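Local coordinates for protein hypoxanthine-guanine-xanthine phosphoribosyltransferase (PDB 1HGX) that salvages purine bases for a parasite that cannot make them, transferring phosphoribose from 5-phospho-alpha-D-ribose 1-diphosphate to hypoxanthine, guanine or xanthine to give IMP, GMP or XMP, at residues A29-F34 against I145-F150; N117-M120 against S125-V128. One frame throughout, in Å; residues are numbered along the deposited sequence.

Interaction 1 (A29-F34 against I145-F150)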
ATOM      1  N   ALA A  29       9.605  -7.897  14.397  1.00 16.50           N
ATOM      2  CA  ALA A  29      10.430  -7.920  15.601  1.00 17.84           C
ATOM      3  C   ALA A  29      11.890  -7.826  15.203  1.00 19.73           C
ATOM      4  O   ALA A  29      12.675  -7.093  15.808  1.00 19.38           O
ATOM      5  CB  ALA A  29      10.191  -9.206  16.369  1.00 18.44           C
ATOM      6  N   GLU A  30      12.248  -8.567  14.164  1.00 19.55           N
ATOM      7  CA  GLU A  30      13.616  -8.575  13.678  1.00 17.75           C
ATOM      8  C   GLU A  30      14.023  -7.214  13.119  1.00 17.11           C
ATOM      9  O   GLU A  30      15.118  -6.718  13.397  1.00 18.37           O
ATOM     10  CB  GLU A  30      13.771  -9.648  12.611  1.00 19.88           C
ATOM     11  CG  GLU A  30      15.021 -10.467  12.807  1.00 27.08           C
ATOM     12  CD  GLU A  30      15.413 -11.251  11.577  1.00 29.23           C
ATOM     13  OE1 GLU A  30      14.516 -11.835  10.923  1.00 29.79           O
ATOM     14  OE2 GLU A  30      16.625 -11.281  11.266  1.00 32.13           O
ATOM     15  N   LEU A  31      13.126  -6.601  12.356  1.00 15.22           N
ATOM     16  CA  LEU A  31      13.381  -5.291  11.765  1.00 15.12           C
ATOM     17  C   LEU A  31      13.556  -4.215  12.833  1.00 17.21           C
ATOM     18  O   LEU A  31      14.441  -3.368  12.723  1.00 17.31           O
ATOM     19  CB  LEU A  31      12.242  -4.901  10.824  1.00 12.21           C
ATOM     20  CG  LEU A  31      12.067  -5.806   9.604  1.00 16.95           C
ATOM     21  CD1 LEU A  31      10.822  -5.411   8.814  1.00 14.78           C
ATOM     22  CD2 LEU A  31      13.307  -5.731   8.736  1.00 11.69           C
ATOM     23  N   THR A  32      12.710  -4.250  13.863  1.00 18.59           N
ATOM     24  CA  THR A  32      12.762  -3.277  14.958  1.00 18.10           C
ATOM     25  C   THR A  32      14.142  -3.250  15.622  1.00 18.40           C
ATOM     26  O   THR A  32      14.679  -2.189  15.946  1.00 19.69           O
ATOM     27  CB  THR A  32      11.686  -3.596  16.009  1.00 12.74           C
ATOM     28  OG1 THR A  32      10.395  -3.540  15.392  1.00 13.01           O
ATOM     29  CG2 THR A  32      11.738  -2.589  17.146  1.00 14.25           C
ATOM     30  N   GLU A  33      14.716  -4.434  15.782  1.00 19.33           N
ATOM     31  CA  GLU A  33      16.026  -4.610  16.377  1.00 20.83           C
ATOM     32  C   GLU A  33      17.034  -3.666  15.707  1.00 20.23           C
ATOM     33  O   GLU A  33      17.711  -2.882  16.369  1.00 21.51           O
ATOM     34  CB  GLU A  33      16.459  -6.058  16.154  1.00 25.91           C
ATOM     35  CG  GLU A  33      17.367  -6.632  17.212  1.00 44.74           C
ATOM     36  CD  GLU A  33      16.605  -7.208  18.393  1.00 52.91           C
ATOM     37  OE1 GLU A  33      15.402  -7.529  18.239  1.00 57.26           O
ATOM     38  OE2 GLU A  33      17.217  -7.352  19.476  1.00 56.36           O
ATOM     39  N   PHE A  34      17.054  -3.677  14.380  1.00 17.68           N
ATOM     40  CA  PHE A  34      17.993  -2.867  13.618  1.00 17.26           C
ATOM     41  C   PHE A  34      17.558  -1.445  13.268  1.00 14.71           C
ATOM     42  O   PHE A  34      18.356  -0.511  13.356  1.00 15.34           O
ATOM     43  CB  PHE A  34      18.372  -3.622  12.335  1.00 17.77           C
ATOM     44  CG  PHE A  34      19.459  -2.967  11.529  1.00 18.16           C
ATOM     45  CD1 PHE A  34      20.793  -3.092  11.898  1.00 14.63           C
ATOM     46  CD2 PHE A  34      19.147  -2.232  10.391  1.00 18.78           C
ATOM     47  CE1 PHE A  34      21.800  -2.496  11.151  1.00 17.12           C
ATOM     48  CE2 PHE A  34      20.153  -1.630   9.634  1.00 18.94           C
ATOM     49  CZ  PHE A  34      21.480  -1.763  10.015  1.00 15.78           C
ATOM     50  N   ILE A 145      19.919 -11.320   0.513  1.00 13.17           N
ATOM     51  CA  ILE A 145      18.576 -11.183   1.092  1.00 13.16           C
ATOM     52  C   ILE A 145      18.733 -11.181   2.602  1.00 14.41           C
ATOM     53  O   ILE A 145      19.087 -12.195   3.189  1.00 15.36           O
ATOM     54  CB  ILE A 145      17.675 -12.360   0.668  1.00 14.67           C
ATOM     55  CG1 ILE A 145      17.587 -12.406  -0.858  1.00 13.88           C
ATOM     56  CG2 ILE A 145      16.293 -12.247   1.314  1.00 11.00           C
ATOM     57  CD1 ILE A 145      16.868 -13.622  -1.399  1.00 17.79           C
ATOM     58  N   ASP A 146      18.513 -10.031   3.230  1.00 11.50           N
ATOM     59  CA  ASP A 146      18.675  -9.925   4.669  1.00 10.94           C
ATOM     60  C   ASP A 146      17.504 -10.444   5.477  1.00 12.42           C
ATOM     61  O   ASP A 146      17.698 -10.979   6.559  1.00 13.80           O
ATOM     62  CB  ASP A 146      18.988  -8.490   5.047  1.00 13.17           C
ATOM     63  CG  ASP A 146      20.102  -7.931   4.221  1.00 16.54           C
ATOM     64  OD1 ASP A 146      21.268  -8.185   4.570  1.00 17.38           O
ATOM     65  OD2 ASP A 146      19.811  -7.293   3.188  1.00 17.89           O
ATOM     66  N   TYR A 147      16.286 -10.256   4.976  1.00  9.33           N
ATOM     67  CA  TYR A 147      15.098 -10.725   5.676  1.00  9.03           C
ATOM     68  C   TYR A 147      14.241 -11.390   4.626  1.00  8.25           C
ATOM     69  O   TYR A 147      14.048 -10.834   3.558  1.00 10.75           O
ATOM     70  CB  TYR A 147      14.333  -9.552   6.286  1.00 10.82           C
ATOM     71  CG  TYR A 147      15.187  -8.644   7.121  1.00 13.90           C
ATOM     72  CD1 TYR A 147      15.500  -8.968   8.446  1.00 15.44           C
ATOM     73  CD2 TYR A 147      15.719  -7.474   6.578  1.00 15.04           C
ATOM     74  CE1 TYR A 147      16.334  -8.149   9.205  1.00 17.94           C
ATOM     75  CE2 TYR A 147      16.551  -6.648   7.322  1.00 15.48           C
ATOM     76  CZ  TYR A 147      16.859  -6.990   8.634  1.00 19.40           C
ATOM     77  OH  TYR A 147      17.703  -6.188   9.361  1.00 16.74           O
ATOM     78  N   CYS A 148      13.738 -12.579   4.928  1.00  7.88           N
ATOM     79  CA  CYS A 148      12.911 -13.320   3.984  1.00  9.80           C
ATOM     80  C   CYS A 148      11.795 -14.028   4.721  1.00 10.68           C
ATOM     81  O   CYS A 148      12.037 -14.683   5.734  1.00 13.02           O
ATOM     82  CB  CYS A 148      13.761 -14.337   3.211  1.00 11.48           C
ATOM     83  SG  CYS A 148      12.852 -15.405   2.052  1.00 16.11           S
ATOM     84  N   GLY A 149      10.567 -13.845   4.245  1.00 11.91           N
ATOM     85  CA  GLY A 149       9.426 -14.487   4.867  1.00 10.81           C
ATOM     86  C   GLY A 149       9.397 -15.998   4.680  1.00 14.48           C
ATOM     87  O   GLY A 149       9.475 -16.747   5.654  1.00 14.26           O
ATOM     88  N   PHE A 150       9.336 -16.448   3.428  1.00 15.33           N
ATOM     89  CA  PHE A 150       9.252 -17.873   3.109  1.00 15.32           C
ATOM     90  C   PHE A 150      10.021 -18.246   1.840  1.00 17.54           C
ATOM     91  O   PHE A 150      10.147 -17.443   0.906  1.00 15.81           O
ATOM     92  CB  PHE A 150       7.794 -18.276   2.822  1.00 16.05           C
ATOM     93  CG  PHE A 150       6.792 -17.795   3.836  1.00 15.25           C
ATOM     94  CD1 PHE A 150       6.556 -18.516   5.001  1.00 16.85           C
ATOM     95  CD2 PHE A 150       6.050 -16.648   3.597  1.00 14.48           C
ATOM     96  CE1 PHE A 150       5.585 -18.099   5.913  1.00 14.39           C
ATOM     97  CE2 PHE A 150       5.084 -16.225   4.498  1.00 14.97           C
ATOM     98  CZ  PHE A 150       4.852 -16.954   5.658  1.00 15.40           C
TER
HETATM   99  O   HOH W   1      16.785 -12.360   8.698  1.00 43.05           O
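The ring of Tyr-147 carries Leu-31 on one face and the carboxylate of Glu-30 at its edge. Methyl CD2 of Leu-31 sits over the centre of the ring, 3.5 Å from the centroid and 6° off the normal, a nearly ideal CH-pi contact that touches all six ring carbons about equally. At the edge CD of Glu-30 lies in the ring plane, with its carboxylate turned 70° against it; OE2 of Glu-30 comes to 3.8 Å from CE1 of Tyr-147. With CG of Tyr-147 anti to the carbonyl carbon (chi1 -51°), the ring reaches from strand 147-152 to helix 17-35, where Leu-27 and Tyr-35 also touch it. The contact thus packs helix 17-35 against one side of the mixed sheet of the type I phosphoribosyltransferase fold, on a strand whose segment lies 111 residues further along the chain. Beyond the ring, OH of Tyr-147 meets CB of Phe-34 at 4.0 Å, obliquely to the phenylalanine ring. A water bridges the polar margin: it donates to OE2 of Glu-30 at 2.8 Å and to the backbone O of Asp-146 at 2.7 Å, linking the carboxylate to the residue just before the strand.

Interaction 2 (N117-M120 against S125-V128)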
ATOM      1  N   ASN A 117      21.163   0.396  -8.745  1.00 12.82           N
ATOM      2  CA  ASN A 117      20.663   1.755  -8.913  1.00 13.06           C
ATOM      3  C   ASN A 117      20.663   2.497  -7.572  1.00 16.51           C
ATOM      4  O   ASN A 117      21.186   3.607  -7.467  1.00 15.03           O
ATOM      5  CB  ASN A 117      19.250   1.752  -9.504  1.00 16.42           C
ATOM      6  CG  ASN A 117      18.640   3.151  -9.586  1.00 20.39           C
ATOM      7  OD1 ASN A 117      18.317   3.754  -8.570  1.00 24.40           O
ATOM      8  ND2 ASN A 117      18.459   3.657 -10.808  1.00 19.51           N
ATOM      9  N   LEU A 118      20.129   1.855  -6.534  1.00 14.92           N
ATOM     10  CA  LEU A 118      20.048   2.487  -5.213  1.00 15.94           C
ATOM     11  C   LEU A 118      21.397   2.727  -4.529  1.00 15.09           C
ATOM     12  O   LEU A 118      21.586   3.751  -3.870  1.00 11.55           O
ATOM     13  CB  LEU A 118      19.116   1.696  -4.280  1.00 12.10           C
ATOM     14  CG  LEU A 118      17.639   1.565  -4.684  1.00 12.75           C
ATOM     15  CD1 LEU A 118      16.929   0.687  -3.668  1.00 13.21           C
ATOM     16  CD2 LEU A 118      16.948   2.911  -4.779  1.00  8.66           C
ATOM     17  N   GLN A 119      22.342   1.811  -4.713  1.00 12.71           N
ATOM     18  CA  GLN A 119      23.649   1.953  -4.085  1.00 13.45           C
ATOM     19  C   GLN A 119      24.394   3.200  -4.591  1.00 15.82           C
ATOM     20  O   GLN A 119      25.172   3.815  -3.847  1.00 14.13           O
ATOM     21  CB  GLN A 119      24.471   0.678  -4.292  1.00 13.27           C
ATOM     22  CG  GLN A 119      25.673   0.533  -3.375  1.00 23.18           C
ATOM     23  CD  GLN A 119      25.296   0.515  -1.906  1.00 25.77           C
ATOM     24  OE1 GLN A 119      25.512   1.489  -1.184  1.00 27.16           O
ATOM     25  NE2 GLN A 119      24.734  -0.596  -1.454  1.00 27.15           N
ATOM     26  N   MET A 120      24.119   3.596  -5.834  1.00 14.17           N
ATOM     27  CA  MET A 120      24.746   4.776  -6.442  1.00 16.27           C
ATOM     28  C   MET A 120      24.296   6.082  -5.796  1.00 15.76           C
ATOM     29  O   MET A 120      24.962   7.116  -5.935  1.00 16.25           O
ATOM     30  CB  MET A 120      24.428   4.850  -7.935  1.00 18.78           C
ATOM     31  CG  MET A 120      25.212   3.892  -8.797  1.00 31.14           C
ATOM     32  SD  MET A 120      24.841   4.146 -10.544  1.00 41.06           S
ATOM     33  CE  MET A 120      23.738   2.774 -10.841  1.00 37.48           C
ATOM     34  N   SER A 125      22.977   2.680   4.586  1.00  8.89           N
ATOM     35  CA  SER A 125      22.912   1.231   4.580  1.00  9.93           C
ATOM     36  C   SER A 125      21.792   0.863   3.634  1.00  7.01           C
ATOM     37  O   SER A 125      20.884   1.652   3.401  1.00  5.81           O
ATOM     38  CB  SER A 125      22.680   0.652   5.985  1.00 10.54           C
ATOM     39  OG  SER A 125      21.459   1.089   6.557  1.00 13.59           O
ATOM     40  N   LEU A 126      21.857  -0.340   3.090  1.00  9.36           N
ATOM     41  CA  LEU A 126      20.868  -0.785   2.137  1.00  9.81           C
ATOM     42  C   LEU A 126      20.668  -2.289   2.331  1.00 11.02           C
ATOM     43  O   LEU A 126      21.620  -3.065   2.227  1.00  7.68           O
ATOM     44  CB  LEU A 126      21.369  -0.468   0.726  1.00 13.54           C
ATOM     45  CG  LEU A 126      20.574  -0.941  -0.490  1.00 16.78           C
ATOM     46  CD1 LEU A 126      19.137  -0.451  -0.426  1.00 17.81           C
ATOM     47  CD2 LEU A 126      21.257  -0.442  -1.750  1.00 19.26           C
ATOM     48  N   LYS A 127      19.445  -2.667   2.701  1.00 10.98           N
ATOM     49  CA  LYS A 127      19.080  -4.057   2.938  1.00 12.18           C
ATOM     50  C   LYS A 127      17.805  -4.428   2.197  1.00 10.90           C
ATOM     51  O   LYS A 127      17.026  -3.561   1.784  1.00 11.19           O
ATOM     52  CB  LYS A 127      18.903  -4.322   4.431  1.00 12.85           C
ATOM     53  CG  LYS A 127      20.187  -4.237   5.215  1.00 16.38           C
ATOM     54  CD  LYS A 127      19.979  -4.611   6.661  1.00 19.52           C
ATOM     55  CE  LYS A 127      21.292  -4.545   7.404  1.00 23.81           C
ATOM     56  NZ  LYS A 127      21.167  -4.912   8.841  1.00 29.31           N
ATOM     57  N   VAL A 128      17.590  -5.728   2.052  1.00 11.33           N
ATOM     58  CA  VAL A 128      16.440  -6.247   1.331  1.00 10.51           C
ATOM     59  C   VAL A 128      15.592  -7.140   2.209  1.00  9.73           C
ATOM     60  O   VAL A 128      16.118  -7.977   2.947  1.00  9.49           O
ATOM     61  CB  VAL A 128      16.898  -7.079   0.081  1.00 10.98           C
ATOM     62  CG1 VAL A 128      15.695  -7.766  -0.600  1.00 14.24           C
ATOM     63  CG2 VAL A 128      17.588  -6.178  -0.914  1.00 14.03           C
TER
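Helix 109-119 and strand 125-130 form the second half of a beta-alpha-beta crossover that starts from the parallel neighbour 97-102, and this contact closes the unit just where the chain turns back. Its centre is Leu-126, directed from the strand toward the last turn of the helix. With CG anti to the backbone N (chi1 175°), Leu-126 sets both methyls against Leu-118, and CD2 against Gln-119 as well. CD2 of Leu-126 meets CB of Leu-118 at 3.9 Å, while CD1 of Leu-126 and CD1 of Leu-118 approach to 4.1 Å; the two leucines cross at about a right angle. The chain of Gln-119 bends at chi2 (60°), which brings the amide back toward the strand: NE2 of Gln-119 lies 3.5 Å from CD2 of Leu-126 and 4.0 Å from CB of Leu-126. The backbone N of Gln-119 is also near, 3.9 Å from CD2 of Leu-126. Between helix and sheet the leucines join a wider apolar layer, in which Leu-118 and Leu-126 both touch Val-100 of strand 97-102, and Leu-115 adds a further contact to Leu-126. The start of the same helix, with the loop before it, supplies Thr-107 to Thr-110 to the GMP site, yet the side chain of Leu-118 is about 14 Å from the bound GMP. With no polar bond between the two segments, their side chains are joined by van der Waals fit, and the Gln-119 amide, at the exposed margin, meets the aliphatic side of Leu-126.

How the interactions relate
Interactions 1 and 2 pack helices against opposite sides of one mixed sheet, through the neighbouring strands 147-152 and 125-130. Both are partly buried: Leu-31 and Tyr-147 are buried in interaction 1, but only Leu-118 in interaction 2. Interaction 1 joins distant parts of the chain through an aromatic ring, with a carboxylate and a water at its margin; interaction 2 closes a local turn with aliphatic groups and one amide. Tyr-147 N and Val-128 O, 3.1 Å apart, probably pair the strands by a hydrogen bond, and Asp-146 probably adds another, OD2 to N of Val-128 at 2.9 Å. Lys-127 reaches back to interaction 1, making a cation-pi contact with Phe-34.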